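PDB 3VWA: cytoplasmic export protein 1 from Saccharomyces cerevisiae, which probably collects tRNA from nuclear export receptors at the nuclear pore complex and hands aminoacylated tRNA on to the translation machinery, its N-terminal kinase-like domain being described here. Local coordinates for residues A[135-140]-A[145-150]; A[94-99]-A[131-136]; A[111-116]-A[193-198]; A[24-29]-A[84-89]. One frame throughout, in Å; residues are numbered along the deposited sequence.

Contact 1 of 4, residues A[135-140]-A[145-150]; sequences SVFINI and VLFGLE
Phe137 and Val145 pair through their backbones near the loop end of a short antiparallel hairpin, strands 136-138 and 144-146. Phe137 N gives to Val145 O at 2.8 Å, and Val145 N gives back to Phe137 O at 2.6 Å, both nearly straight. One step on, Val136 and Leu146 form a non-hydrogen-bonded pair. A third bond, Phe147 N to Ser135 O at 2.9 Å, prolongs the ladder past the strands; Leu146 CA adds a C-H...O contact to the same carbonyl.

The apolar contacts sort by face. Beside Phe137 and Val145 lies Phe147: its CB sits 3.6 Å from CE1 of the Phe137 ring, and the two side chains run the same way with ring planes 74° apart, in an oblique pair. Phe147 has CG anti to the backbone N (chi1 174°), which carries its ring on toward Phe43 and Trp26. Val145 turns CG2 to the Phe137 backbone and CG1 to Asn139 ND2, at 3.7 Å, while Asn139 OD1 takes the N-H of Glu143 inside the turn. On the opposite face Leu146 CD2 meets Ser135 CB, and Leu146 reaches helix 106-122.

A water joins Ser135 OG to Phe147 O, donating to the latter over 2.9 Å; Ser135 OG also accepts from Ser132 N.

The hairpin probably corresponds to the one leading from catalytic loop to DFG motif in kinases, with Gly148-Leu149-Glu150 at the motif's place. Backbone bonds and apolar faces hold it, and a glycine probably replaces the metal-binding aspartate, consistent with a kinase-like rather than a typical kinase site.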
loop_
_atom_site.group_PDB
_atom_site.type_symbol
_atom_site.label_atom_id
_atom_site.label_comp_id
_atom_site.label_asym_id
_atom_site.label_seq_id
_atom_site.Cartn_x
_atom_site.Cartn_y
_atom_site.Cartn_z
ATOM N N SER A 135 -26.479 4.106 4.625
ATOM C CA SER A 135 -25.940 5.353 5.109
ATOM C C SER A 135 -24.423 5.441 5.019
ATOM O O SER A 135 -23.887 6.539 5.088
ATOM C CB SER A 135 -26.310 5.549 6.553
ATOM O OG SER A 135 -27.698 5.627 6.684
ATOM N N VAL A 136 -23.717 4.303 4.929
ATOM C CA VAL A 136 -22.311 4.330 5.356
ATOM C C VAL A 136 -21.298 4.407 4.238
ATOM O O VAL A 136 -21.269 3.543 3.343
ATOM C CB VAL A 136 -21.934 3.177 6.321
ATOM C CG1 VAL A 136 -20.493 3.380 6.822
ATOM C CG2 VAL A 136 -22.936 3.100 7.489
ATOM N N PHE A 137 -20.443 5.437 4.319
ATOM C CA PHE A 137 -19.368 5.572 3.345
ATOM C C PHE A 137 -18.048 5.752 4.045
ATOM O O PHE A 137 -18.004 6.102 5.227
ATOM C CB PHE A 137 -19.627 6.762 2.396
ATOM C CG PHE A 137 -20.766 6.529 1.453
ATOM C CD1 PHE A 137 -22.093 6.603 1.896
ATOM C CD2 PHE A 137 -20.524 6.207 0.137
ATOM C CE1 PHE A 137 -23.154 6.342 1.037
ATOM C CE2 PHE A 137 -21.578 5.989 -0.755
ATOM C CZ PHE A 137 -22.878 6.053 -0.306
ATOM N N ILE A 138 -16.986 5.528 3.295
ATOM C CA ILE A 138 -15.600 5.759 3.754
ATOM C C ILE A 138 -14.966 6.911 2.981
ATOM O O ILE A 138 -14.994 6.902 1.752
ATOM C CB ILE A 138 -14.762 4.539 3.417
ATOM C CG1 ILE A 138 -15.560 3.294 3.834
ATOM C CG2 ILE A 138 -13.414 4.641 4.141
ATOM C CD1 ILE A 138 -15.125 2.038 3.130
ATOM N N ASN A 139 -14.317 7.842 3.666
ATOM C CA ASN A 139 -13.607 8.867 2.898
ATOM C C ASN A 139 -12.250 8.359 2.453
ATOM O O ASN A 139 -11.959 7.175 2.708
ATOM C CB ASN A 139 -13.524 10.214 3.648
ATOM C CG ASN A 139 -12.878 10.102 5.016
ATOM O OD1 ASN A 139 -11.981 9.286 5.250
ATOM N ND2 ASN A 139 -13.298 10.972 5.914
ATOM N N ILE A 140 -11.400 9.221 1.842
ATOM C CA ILE A 140 -10.053 8.763 1.425
ATOM C C ILE A 140 -9.144 8.374 2.605
ATOM O O ILE A 140 -8.195 7.664 2.406
ATOM C CB ILE A 140 -9.242 9.747 0.511
ATOM C CG1 ILE A 140 -9.575 11.200 0.822
ATOM C CG2 ILE A 140 -9.506 9.438 -0.969
ATOM C CD1 ILE A 140 -8.876 11.783 2.021
ATOM N N VAL A 145 -17.940 7.866 7.177
ATOM C CA VAL A 145 -18.804 9.041 6.974
ATOM C C VAL A 145 -20.297 8.708 6.576
ATOM O O VAL A 145 -20.592 7.613 6.082
ATOM C CB VAL A 145 -18.135 10.072 6.011
ATOM C CG1 VAL A 145 -16.899 10.713 6.672
ATOM C CG2 VAL A 145 -17.743 9.437 4.658
ATOM N N LEU A 146 -21.214 9.664 6.774
ATOM C CA LEU A 146 -22.643 9.402 6.659
ATOM C C LEU A 146 -23.287 10.157 5.515
ATOM O O LEU A 146 -22.973 11.311 5.230
ATOM C CB LEU A 146 -23.384 9.748 7.959
ATOM C CG LEU A 146 -23.255 8.700 9.076
ATOM C CD1 LEU A 146 -23.836 9.196 10.410
ATOM C CD2 LEU A 146 -23.870 7.356 8.646
ATOM N N PHE A 147 -24.166 9.448 4.843
ATOM C CA PHE A 147 -24.919 10.023 3.785
ATOM C C PHE A 147 -26.415 9.838 4.035
ATOM O O PHE A 147 -26.831 8.942 4.777
ATOM C CB PHE A 147 -24.540 9.372 2.475
ATOM C CG PHE A 147 -25.377 9.820 1.338
ATOM C CD1 PHE A 147 -25.155 11.081 0.751
ATOM C CD2 PHE A 147 -26.434 9.012 0.866
ATOM C CE1 PHE A 147 -25.940 11.521 -0.316
ATOM C CE2 PHE A 147 -27.224 9.451 -0.198
ATOM C CZ PHE A 147 -26.979 10.711 -0.778
ATOM N N GLY A 148 -27.230 10.673 3.393
ATOM C CA GLY A 148 -28.674 10.427 3.392
ATOM C C GLY A 148 -29.457 11.315 4.321
ATOM O O GLY A 148 -29.879 10.926 5.429
ATOM N N LEU A 149 -29.763 12.483 3.793
ATOM C CA LEU A 149 -30.264 13.580 4.571
ATOM C C LEU A 149 -31.751 13.827 4.187
ATOM O O LEU A 149 -32.354 14.853 4.545
ATOM C CB LEU A 149 -29.343 14.750 4.228
ATOM C CG LEU A 149 -28.323 15.301 5.246
ATOM C CD1 LEU A 149 -27.956 14.385 6.431
ATOM C CD2 LEU A 149 -27.094 15.856 4.530
ATOM N N GLU A 150 -32.350 12.849 3.500
ATOM C CA GLU A 150 -33.759 12.945 3.023
ATOM C C GLU A 150 -34.783 13.365 4.079
ATOM O O GLU A 150 -35.693 14.161 3.804
ATOM C CB GLU A 150 -34.232 11.634 2.389
ATOM C CG GLU A 150 -33.437 11.217 1.164
ATOM C CD GLU A 150 -32.136 10.507 1.485
ATOM O OE1 GLU A 150 -31.836 10.279 2.668
ATOM O OE2 GLU A 150 -31.407 10.148 0.537
HETATM O O HOH W 1 -28.450 7.969 6.969
#

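Contact 2 of 4, residues A[94-99]-A[131-136]; sequences FPWDNL and LSKDSV
Phe94 opens the contact by giving its backbone N-H to Val136 O, 2.9 Å away and nearly straight at 171°. Its side chain runs alongside that of Val136, with CD1 3.8 Å from Val136 CG1. The ring then turns back over its own segment, where CD2 lies over the centre of the Trp96 ring, and its edge-to-face partner is Trp144.

After the inverse gamma turn at Pro95, Trp96 has its indole between two partners. Phe94 lies on one face; across the other passes Lys133, its CG 3.7 Å from the centroid of the six-membered ring in a CH-pi contact and its CB 3.4 Å from Trp96 CE2. With CG beside the backbone N (chi1 -68°), Trp96 extends to the 3-10 turn 133-135, and NE1 donates to Lys133 O over 3.0 Å, from above the carbonyl plane. Cutting Trp96 back to alanine would probably rob Lys133 O of its indole donor and the lysine methylenes of a surface to lie on.

Leu194 and Leu198 of helix 186-198 also touch the indole. The segment after strand 92-93, probably the end of the hinge region, is thus tied to the probable catalytic-loop equivalent by two N-H donors and an aromatic face, with no charge pairing across the two segments.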
loop_
_atom_site.group_PDB
_atom_site.type_symbol
_atom_site.label_atom_id
_atom_site.label_comp_id
_atom_site.label_asym_id
_atom_site.label_seq_id
_atom_site.Cartn_x
_atom_site.Cartn_y
_atom_site.Cartn_z
ATOM N N PHE A 94 -19.490 1.636 1.985
ATOM C CA PHE A 94 -19.031 0.584 2.829
ATOM C C PHE A 94 -19.184 -0.766 2.131
ATOM O O PHE A 94 -20.241 -1.062 1.594
ATOM C CB PHE A 94 -19.813 0.639 4.125
ATOM C CG PHE A 94 -19.266 -0.245 5.169
ATOM C CD1 PHE A 94 -18.421 0.257 6.132
ATOM C CD2 PHE A 94 -19.622 -1.598 5.208
ATOM C CE1 PHE A 94 -17.913 -0.580 7.116
ATOM C CE2 PHE A 94 -19.146 -2.400 6.186
ATOM C CZ PHE A 94 -18.271 -1.896 7.138
ATOM N N PRO A 95 -18.106 -1.564 2.100
ATOM C CA PRO A 95 -18.120 -2.885 1.413
ATOM C C PRO A 95 -18.760 -3.945 2.281
ATOM O O PRO A 95 -18.081 -4.704 2.995
ATOM C CB PRO A 95 -16.640 -3.170 1.155
ATOM C CG PRO A 95 -15.909 -2.363 2.167
ATOM C CD PRO A 95 -16.750 -1.150 2.472
ATOM N N TRP A 96 -20.078 -3.959 2.263
ATOM C CA TRP A 96 -20.821 -4.968 3.052
ATOM C C TRP A 96 -20.506 -6.346 2.578
ATOM O O TRP A 96 -20.384 -7.247 3.385
ATOM C CB TRP A 96 -22.313 -4.701 3.026
ATOM C CG TRP A 96 -22.679 -3.453 3.773
ATOM C CD1 TRP A 96 -22.969 -2.194 3.243
ATOM C CD2 TRP A 96 -22.802 -3.290 5.240
ATOM N NE1 TRP A 96 -23.273 -1.293 4.255
ATOM C CE2 TRP A 96 -23.170 -1.880 5.469
ATOM C CE3 TRP A 96 -22.640 -4.135 6.340
ATOM C CZ2 TRP A 96 -23.362 -1.376 6.735
ATOM C CZ3 TRP A 96 -22.828 -3.609 7.612
ATOM C CH2 TRP A 96 -23.185 -2.266 7.810
ATOM N N ASP A 97 -20.326 -6.510 1.263
ATOM C CA ASP A 97 -19.892 -7.798 0.673
ATOM C C ASP A 97 -18.544 -8.259 1.196
ATOM O O ASP A 97 -18.081 -9.347 0.833
ATOM C CB ASP A 97 -19.820 -7.732 -0.864
ATOM C CG ASP A 97 -21.106 -7.218 -1.491
ATOM O OD1 ASP A 97 -21.056 -6.767 -2.669
ATOM O OD2 ASP A 97 -22.167 -7.258 -0.817
ATOM N N ASN A 98 -17.904 -7.445 2.034
ATOM C CA ASN A 98 -16.598 -7.827 2.550
ATOM C C ASN A 98 -16.574 -7.721 4.054
ATOM O O ASN A 98 -15.523 -7.799 4.705
ATOM C CB ASN A 98 -15.480 -7.020 1.883
ATOM C CG ASN A 98 -14.101 -7.558 2.209
ATOM O OD1 ASN A 98 -13.905 -8.782 2.229
ATOM N ND2 ASN A 98 -13.132 -6.651 2.502
ATOM N N LEU A 99 -17.754 -7.555 4.628
ATOM C CA LEU A 99 -17.852 -7.357 6.052
ATOM C C LEU A 99 -17.174 -8.550 6.726
ATOM O O LEU A 99 -16.613 -8.435 7.805
ATOM C CB LEU A 99 -19.311 -7.287 6.448
ATOM C CG LEU A 99 -19.609 -7.217 7.939
ATOM C CD1 LEU A 99 -19.079 -5.919 8.561
ATOM C CD2 LEU A 99 -21.100 -7.260 8.078
ATOM N N LEU A 131 -30.814 6.158 9.154
ATOM C CA LEU A 131 -29.665 5.256 9.457
ATOM C C LEU A 131 -29.857 3.827 8.941
ATOM O O LEU A 131 -30.799 3.143 9.311
ATOM C CB LEU A 131 -29.417 5.168 10.960
ATOM C CG LEU A 131 -28.564 6.197 11.684
ATOM C CD1 LEU A 131 -28.862 6.137 13.165
ATOM C CD2 LEU A 131 -27.080 5.941 11.492
ATOM N N SER A 132 -28.954 3.365 8.091
ATOM C CA SER A 132 -29.117 2.049 7.495
ATOM C C SER A 132 -27.774 1.635 6.896
ATOM O O SER A 132 -26.790 2.364 6.978
ATOM C CB SER A 132 -30.232 2.096 6.426
ATOM O OG SER A 132 -29.754 2.411 5.119
ATOM N N LYS A 133 -27.723 0.479 6.258
ATOM C CA LYS A 133 -26.481 0.051 5.695
ATOM C C LYS A 133 -26.071 1.002 4.573
ATOM O O LYS A 133 -24.880 1.251 4.341
ATOM C CB LYS A 133 -26.578 -1.394 5.260
ATOM C CG LYS A 133 -26.715 -2.340 6.459
ATOM C CD LYS A 133 -26.861 -3.780 5.991
ATOM C CE LYS A 133 -28.045 -4.454 6.660
ATOM N NZ LYS A 133 -28.606 -5.519 5.771
ATOM N N ASP A 134 -27.087 1.577 3.942
ATOM C CA ASP A 134 -26.893 2.480 2.846
ATOM C C ASP A 134 -26.389 3.841 3.328
ATOM O O ASP A 134 -25.960 4.662 2.518
ATOM C CB ASP A 134 -28.220 2.632 2.072
ATOM C CG ASP A 134 -28.466 1.476 1.130
ATOM O OD1 ASP A 134 -27.488 0.813 0.756
ATOM O OD2 ASP A 134 -29.628 1.222 0.761
ATOM N N SER A 135 -26.479 4.106 4.625
ATOM C CA SER A 135 -25.940 5.353 5.109
ATOM C C SER A 135 -24.423 5.441 5.019
ATOM O O SER A 135 -23.887 6.539 5.088
ATOM C CB SER A 135 -26.310 5.549 6.553
ATOM O OG SER A 135 -27.698 5.627 6.684
ATOM N N VAL A 136 -23.717 4.303 4.929
ATOM C CA VAL A 136 -22.311 4.330 5.356
ATOM C C VAL A 136 -21.298 4.407 4.238
ATOM O O VAL A 136 -21.269 3.543 3.343
ATOM C CB VAL A 136 -21.934 3.177 6.321
ATOM C CG1 VAL A 136 -20.493 3.380 6.822
ATOM C CG2 VAL A 136 -22.936 3.100 7.489
#

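Contact 3 of 4, residues A[111-116]-A[193-198]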
loop_
_atom_site.group_PDB
_atom_site.type_symbol
_atom_site.label_atom_id
_atom_site.label_comp_id
_atom_site.label_asym_id
_atom_site.label_seq_id
_atom_site.Cartn_x
_atom_site.Cartn_y
_atom_site.Cartn_z
ATOM N N LEU A 111 -13.547 0.942 15.938
ATOM C CA LEU A 111 -13.057 2.262 15.513
ATOM C C LEU A 111 -14.046 2.958 14.574
ATOM O O LEU A 111 -14.370 4.110 14.785
ATOM C CB LEU A 111 -11.672 2.138 14.881
ATOM C CG LEU A 111 -10.697 3.344 14.824
ATOM C CD1 LEU A 111 -10.375 3.690 13.395
ATOM C CD2 LEU A 111 -11.076 4.588 15.629
ATOM N N GLY A 112 -14.598 2.243 13.593
ATOM C CA GLY A 112 -15.548 2.889 12.665
ATOM C C GLY A 112 -16.812 3.294 13.382
ATOM O O GLY A 112 -17.349 4.393 13.215
ATOM N N ILE A 113 -17.276 2.413 14.251
ATOM C CA ILE A 113 -18.459 2.730 15.064
ATOM C C ILE A 113 -18.221 3.985 15.886
ATOM O O ILE A 113 -19.115 4.816 16.019
ATOM C CB ILE A 113 -18.808 1.554 15.990
ATOM C CG1 ILE A 113 -19.447 0.439 15.141
ATOM C CG2 ILE A 113 -19.759 1.975 17.087
ATOM C CD1 ILE A 113 -19.591 -0.871 15.915
ATOM N N SER A 114 -17.014 4.121 16.425
ATOM C CA SER A 114 -16.662 5.331 17.197
ATOM C C SER A 114 -16.675 6.613 16.306
ATOM O O SER A 114 -17.043 7.703 16.774
ATOM C CB SER A 114 -15.350 5.170 17.961
ATOM O OG SER A 114 -14.175 5.327 17.163
ATOM N N GLN A 115 -16.353 6.470 15.018
ATOM C CA GLN A 115 -16.397 7.602 14.122
ATOM C C GLN A 115 -17.847 7.986 13.824
ATOM O O GLN A 115 -18.169 9.169 13.755
ATOM C CB GLN A 115 -15.619 7.297 12.844
ATOM C CG GLN A 115 -14.113 7.248 13.053
ATOM C CD GLN A 115 -13.410 6.420 12.016
ATOM O OE1 GLN A 115 -14.045 5.773 11.177
ATOM N NE2 GLN A 115 -12.078 6.438 12.051
ATOM N N LEU A 116 -18.732 6.988 13.716
ATOM C CA LEU A 116 -20.145 7.235 13.446
ATOM C C LEU A 116 -20.798 7.904 14.663
ATOM O O LEU A 116 -21.661 8.764 14.507
ATOM C CB LEU A 116 -20.869 5.916 13.123
ATOM C CG LEU A 116 -20.493 5.178 11.854
ATOM C CD1 LEU A 116 -21.450 4.013 11.713
ATOM C CD2 LEU A 116 -20.621 6.053 10.600
ATOM N N LEU A 193 -29.853 -1.173 15.022
ATOM C CA LEU A 193 -29.879 -1.994 13.811
ATOM C C LEU A 193 -28.528 -2.022 13.075
ATOM O O LEU A 193 -28.033 -3.102 12.721
ATOM C CB LEU A 193 -31.013 -1.521 12.879
ATOM C CG LEU A 193 -32.438 -2.037 13.117
ATOM C CD1 LEU A 193 -33.505 -1.008 12.744
ATOM C CD2 LEU A 193 -32.635 -3.306 12.304
ATOM N N LEU A 194 -27.923 -0.847 12.856
ATOM C CA LEU A 194 -26.634 -0.743 12.137
ATOM C C LEU A 194 -25.501 -1.444 12.838
ATOM O O LEU A 194 -24.729 -2.176 12.217
ATOM C CB LEU A 194 -26.206 0.710 12.041
ATOM C CG LEU A 194 -25.733 1.220 10.672
ATOM C CD1 LEU A 194 -24.815 2.384 10.926
ATOM C CD2 LEU A 194 -25.098 0.208 9.715
ATOM N N ILE A 195 -25.368 -1.184 14.135
ATOM C CA ILE A 195 -24.330 -1.842 14.930
ATOM C C ILE A 195 -24.528 -3.350 14.926
ATOM O O ILE A 195 -23.564 -4.108 14.788
ATOM C CB ILE A 195 -24.291 -1.305 16.368
ATOM C CG1 ILE A 195 -23.661 0.100 16.387
ATOM C CG2 ILE A 195 -23.527 -2.276 17.265
ATOM C CD1 ILE A 195 -23.782 0.847 17.713
ATOM N N LYS A 196 -25.771 -3.796 15.021
ATOM C CA LYS A 196 -26.024 -5.245 14.961
ATOM C C LYS A 196 -25.651 -5.782 13.602
ATOM O O LYS A 196 -25.136 -6.900 13.524
ATOM C CB LYS A 196 -27.478 -5.577 15.303
ATOM C CG LYS A 196 -27.717 -5.494 16.820
ATOM C CD LYS A 196 -29.040 -6.088 17.245
ATOM C CE LYS A 196 -30.165 -5.122 16.965
ATOM N NZ LYS A 196 -31.508 -5.652 17.318
ATOM N N SER A 197 -25.875 -4.992 12.542
ATOM C CA SER A 197 -25.506 -5.454 11.195
ATOM C C SER A 197 -23.983 -5.472 11.011
ATOM O O SER A 197 -23.468 -6.293 10.267
ATOM C CB SER A 197 -26.139 -4.608 10.081
ATOM O OG SER A 197 -27.467 -4.244 10.395
ATOM N N LEU A 198 -23.279 -4.560 11.682
ATOM C CA LEU A 198 -21.819 -4.499 11.618
ATOM C C LEU A 198 -21.153 -5.654 12.342
ATOM O O LEU A 198 -20.114 -6.141 11.895
ATOM C CB LEU A 198 -21.310 -3.175 12.213
ATOM C CG LEU A 198 -21.503 -1.991 11.242
ATOM C CD1 LEU A 198 -21.460 -0.613 11.882
ATOM C CD2 LEU A 198 -20.493 -2.068 10.095
#
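Ile113 reaches across to Ile195 and Leu198 where two helices of the kinase-like C-lobe run nearly antiparallel, their segment axes at 165°. Helices 106-122 and 186-198 probably correspond to kinase αE and αF, the latter the central helix of that lobe. The axes stay 11.6 Å apart at their closest, a wide spacing, so the backbones keep their distance and the outer parts of branched side chains do the touching.

The main bump is the long branch of Ile113. With CG1 beside the backbone N (chi1 -74°) and the chain extended from there (chi2 169°), it pushes into the hollow between Ile195 and Leu198, residues one turn apart on the facing helix. Its tip CD1 lies 4.2 Å from Ile195 CG1, and its CG1 passes 4.0 Å from Leu198 CD1, the two side chains sliding by each other in opposite directions.

One turn further along helix 106-122, Leu116 makes the second bump. It meets Leu194 methyl to methyl, CD1 to CD1 at 3.8 Å, the side chains crossing at about a right angle.

Neighbours fill in around these tips: Trp144 touches both Leu116 and Leu198, Leu146 packs on Leu116, and Phe94 and Trp96 lie against Leu198. Val212 of helix 209-216 backs Ile195.

On the side of helix 186-198 turned from this seam, Ser197 folds OG back to donate to Leu193 O at 2.7 Å, and its own backbone N reaches the same oxygen from the opposite face of the carbonyl plane.

Contact 4 of 4, residues A[24-29]-A[84-89]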
loop_
_atom_site.group_PDB
_atom_site.type_symbol
_atom_site.label_atom_id
_atom_site.label_comp_id
_atom_site.label_asym_id
_atom_site.label_seq_id
_atom_site.Cartn_x
_atom_site.Cartn_y
_atom_site.Cartn_z
ATOM N N ALA A 24 -32.782 3.124 -4.181
ATOM C CA ALA A 24 -34.048 3.555 -4.729
ATOM C C ALA A 24 -34.074 5.065 -4.940
ATOM O O ALA A 24 -34.849 5.541 -5.778
ATOM C CB ALA A 24 -35.196 3.131 -3.828
ATOM N N LEU A 25 -33.271 5.825 -4.176
ATOM C CA LEU A 25 -33.307 7.297 -4.292
ATOM C C LEU A 25 -32.140 7.977 -5.034
ATOM O O LEU A 25 -32.258 9.138 -5.432
ATOM C CB LEU A 25 -33.454 7.935 -2.938
ATOM C CG LEU A 25 -34.770 7.547 -2.324
ATOM C CD1 LEU A 25 -34.747 8.009 -0.903
ATOM C CD2 LEU A 25 -35.968 8.131 -3.072
ATOM N N TRP A 26 -31.029 7.259 -5.189
ATOM C CA TRP A 26 -29.778 7.821 -5.680
ATOM C C TRP A 26 -28.999 6.812 -6.460
ATOM O O TRP A 26 -28.973 5.611 -6.118
ATOM C CB TRP A 26 -28.872 8.288 -4.518
ATOM C CG TRP A 26 -29.535 9.309 -3.657
ATOM C CD1 TRP A 26 -30.284 9.105 -2.504
ATOM C CD2 TRP A 26 -29.564 10.754 -3.863
ATOM N NE1 TRP A 26 -30.764 10.300 -2.028
ATOM C CE2 TRP A 26 -30.369 11.306 -2.783
ATOM C CE3 TRP A 26 -29.033 11.618 -4.821
ATOM C CZ2 TRP A 26 -30.620 12.659 -2.678
ATOM C CZ3 TRP A 26 -29.269 12.980 -4.681
ATOM C CH2 TRP A 26 -30.055 13.478 -3.636
ATOM N N GLN A 27 -28.317 7.307 -7.489
ATOM C CA GLN A 27 -27.156 6.607 -8.071
ATOM C C GLN A 27 -25.874 7.267 -7.592
ATOM O O GLN A 27 -25.804 8.493 -7.454
ATOM C CB GLN A 27 -27.189 6.660 -9.586
ATOM C CG GLN A 27 -28.265 5.771 -10.164
ATOM C CD GLN A 27 -28.383 5.984 -11.644
ATOM O OE1 GLN A 27 -28.684 7.100 -12.105
ATOM N NE2 GLN A 27 -28.127 4.928 -12.412
ATOM N N CYS A 28 -24.857 6.468 -7.352
ATOM C CA CYS A 28 -23.618 7.022 -6.849
ATOM C C CYS A 28 -22.505 6.752 -7.860
ATOM O O CYS A 28 -22.218 5.594 -8.184
ATOM C CB CYS A 28 -23.320 6.450 -5.469
ATOM S SG CYS A 28 -21.644 6.704 -4.863
ATOM N N PHE A 29 -21.913 7.844 -8.357
ATOM C CA PHE A 29 -20.937 7.803 -9.451
ATOM C C PHE A 29 -19.612 8.378 -8.977
ATOM O O PHE A 29 -19.622 9.391 -8.261
ATOM C CB PHE A 29 -21.409 8.673 -10.656
ATOM C CG PHE A 29 -22.576 8.107 -11.445
ATOM C CD1 PHE A 29 -22.353 7.202 -12.476
ATOM C CD2 PHE A 29 -23.886 8.518 -11.197
ATOM C CE1 PHE A 29 -23.399 6.689 -13.234
ATOM C CE2 PHE A 29 -24.940 7.998 -11.957
ATOM C CZ PHE A 29 -24.695 7.071 -12.977
ATOM N N THR A 84 -30.239 16.328 -10.970
ATOM C CA THR A 84 -30.258 16.681 -9.542
ATOM C C THR A 84 -29.126 15.955 -8.795
ATOM O O THR A 84 -29.130 14.722 -8.664
ATOM C CB THR A 84 -31.677 16.490 -8.967
ATOM O OG1 THR A 84 -32.550 17.390 -9.668
ATOM C CG2 THR A 84 -31.752 16.834 -7.481
ATOM N N PHE A 85 -28.135 16.733 -8.362
ATOM C CA PHE A 85 -26.903 16.180 -7.803
ATOM C C PHE A 85 -26.540 16.747 -6.457
ATOM O O PHE A 85 -26.855 17.895 -6.128
ATOM C CB PHE A 85 -25.703 16.443 -8.692
ATOM C CG PHE A 85 -25.846 15.968 -10.123
ATOM C CD1 PHE A 85 -26.051 14.608 -10.413
ATOM C CD2 PHE A 85 -25.698 16.866 -11.198
ATOM C CE1 PHE A 85 -26.130 14.154 -11.729
ATOM C CE2 PHE A 85 -25.797 16.408 -12.539
ATOM C CZ PHE A 85 -26.012 15.054 -12.796
ATOM N N ILE A 86 -25.864 15.898 -5.688
ATOM C CA ILE A 86 -25.059 16.309 -4.549
ATOM C C ILE A 86 -23.637 15.821 -4.835
ATOM O O ILE A 86 -23.359 14.594 -5.003
ATOM C CB ILE A 86 -25.586 15.720 -3.222
ATOM C CG1 ILE A 86 -27.055 16.120 -2.973
ATOM C CG2 ILE A 86 -24.673 16.125 -2.073
ATOM C CD1 ILE A 86 -27.744 15.374 -1.829
ATOM N N VAL A 87 -22.717 16.770 -4.881
ATOM C CA VAL A 87 -21.328 16.443 -5.198
ATOM C C VAL A 87 -20.468 16.566 -3.947
ATOM O O VAL A 87 -20.465 17.630 -3.269
ATOM C CB VAL A 87 -20.767 17.316 -6.339
ATOM C CG1 VAL A 87 -19.453 16.733 -6.834
ATOM C CG2 VAL A 87 -21.746 17.389 -7.506
ATOM N N THR A 88 -19.759 15.481 -3.620
ATOM C CA THR A 88 -19.027 15.431 -2.305
ATOM C C THR A 88 -17.613 15.081 -2.557
ATOM O O THR A 88 -17.258 14.738 -3.699
ATOM C CB THR A 88 -19.569 14.321 -1.360
ATOM O OG1 THR A 88 -19.351 13.034 -1.960
ATOM C CG2 THR A 88 -21.043 14.537 -1.078
ATOM N N GLU A 89 -16.792 15.131 -1.513
ATOM C CA GLU A 89 -15.445 14.524 -1.616
ATOM C C GLU A 89 -15.590 13.035 -2.062
ATOM O O GLU A 89 -16.621 12.408 -1.909
ATOM C CB GLU A 89 -14.618 14.633 -0.319
ATOM C CG GLU A 89 -14.806 15.893 0.518
ATOM C CD GLU A 89 -13.488 16.595 0.919
ATOM O OE1 GLU A 89 -12.946 16.376 2.036
ATOM O OE2 GLU A 89 -12.990 17.402 0.102
#
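Trp26 lays the six-membered end of its indole against the tip of Ile86. CH2 comes to 3.5 Å from Ile86 CD1, and the flanking CZ2 and CZ3 each stand 4.0 Å from the same methyl, so one methyl meets the outer corner of the ring at an oblique slant. Farther along, CZ3 passes 4.3 Å from Thr84 O, an approach without a hydrogen bond.

The two strands are not neighbours. Strand 39-45 runs between 26-33 and 85-89 in the antiparallel sheet of the kinase-like N-lobe, and the nearest CA atoms, those of Trp26 and Phe85, are still 9.1 Å apart. The side chains bridge the intervening strand: Trp26 keeps CG beside the backbone N (chi1 -58°) and passes over Ala45, while Ile86 points toward segment 24-29 and stretches CD1 out (chi2 169°).

Ile55 and Ala58 of helix 52-64, the probable αC equivalent, touch the indole too, and Phe147 meets it edge-to-face. The polar end of Trp26 has its mate outside the sheet, NE1 bonding to Glu150 OE2. A serine in place of Trp26 would probably leave Glu150 without this partner and open a gap beside Ile86 under the helix.

Between the two segments the contact is van der Waals packing, a methyl against an aromatic corner, with no hydrogen bond. Both side chains also touch helix 52-64, so it lies between sheet and helix, while the buried N-H, satisfied by a carboxylate, probably helps tie the N-lobe to the last residue of the probable DFG equivalent.

Overall arrangement
Contact 1 touches all three others and lies between contacts 3 and 4, its centre 13 Å from the centre of contact 3 and 11 Å from that of contact 4. With contact 2 it shares Ser135 and Val136, and Ile138 CD1 reaches Pro95 CD at 3.6 Å. Val136 CG2 touches Leu194 CD1 of contact 3 at 4.0 Å. Toward contact 4, Glu150 OE2 lies 2.6 Å from Trp26 NE1, a probable hydrogen bond. Contacts 2 and 3 meet where Trp96 CH2 lies 3.5 Å from Leu198 CD2. Contacts 3 and 4 stay about 14 Å apart at their nearest atoms, one in each lobe. All four belong to the kinase-like domain, ahead of the HEAT repeats.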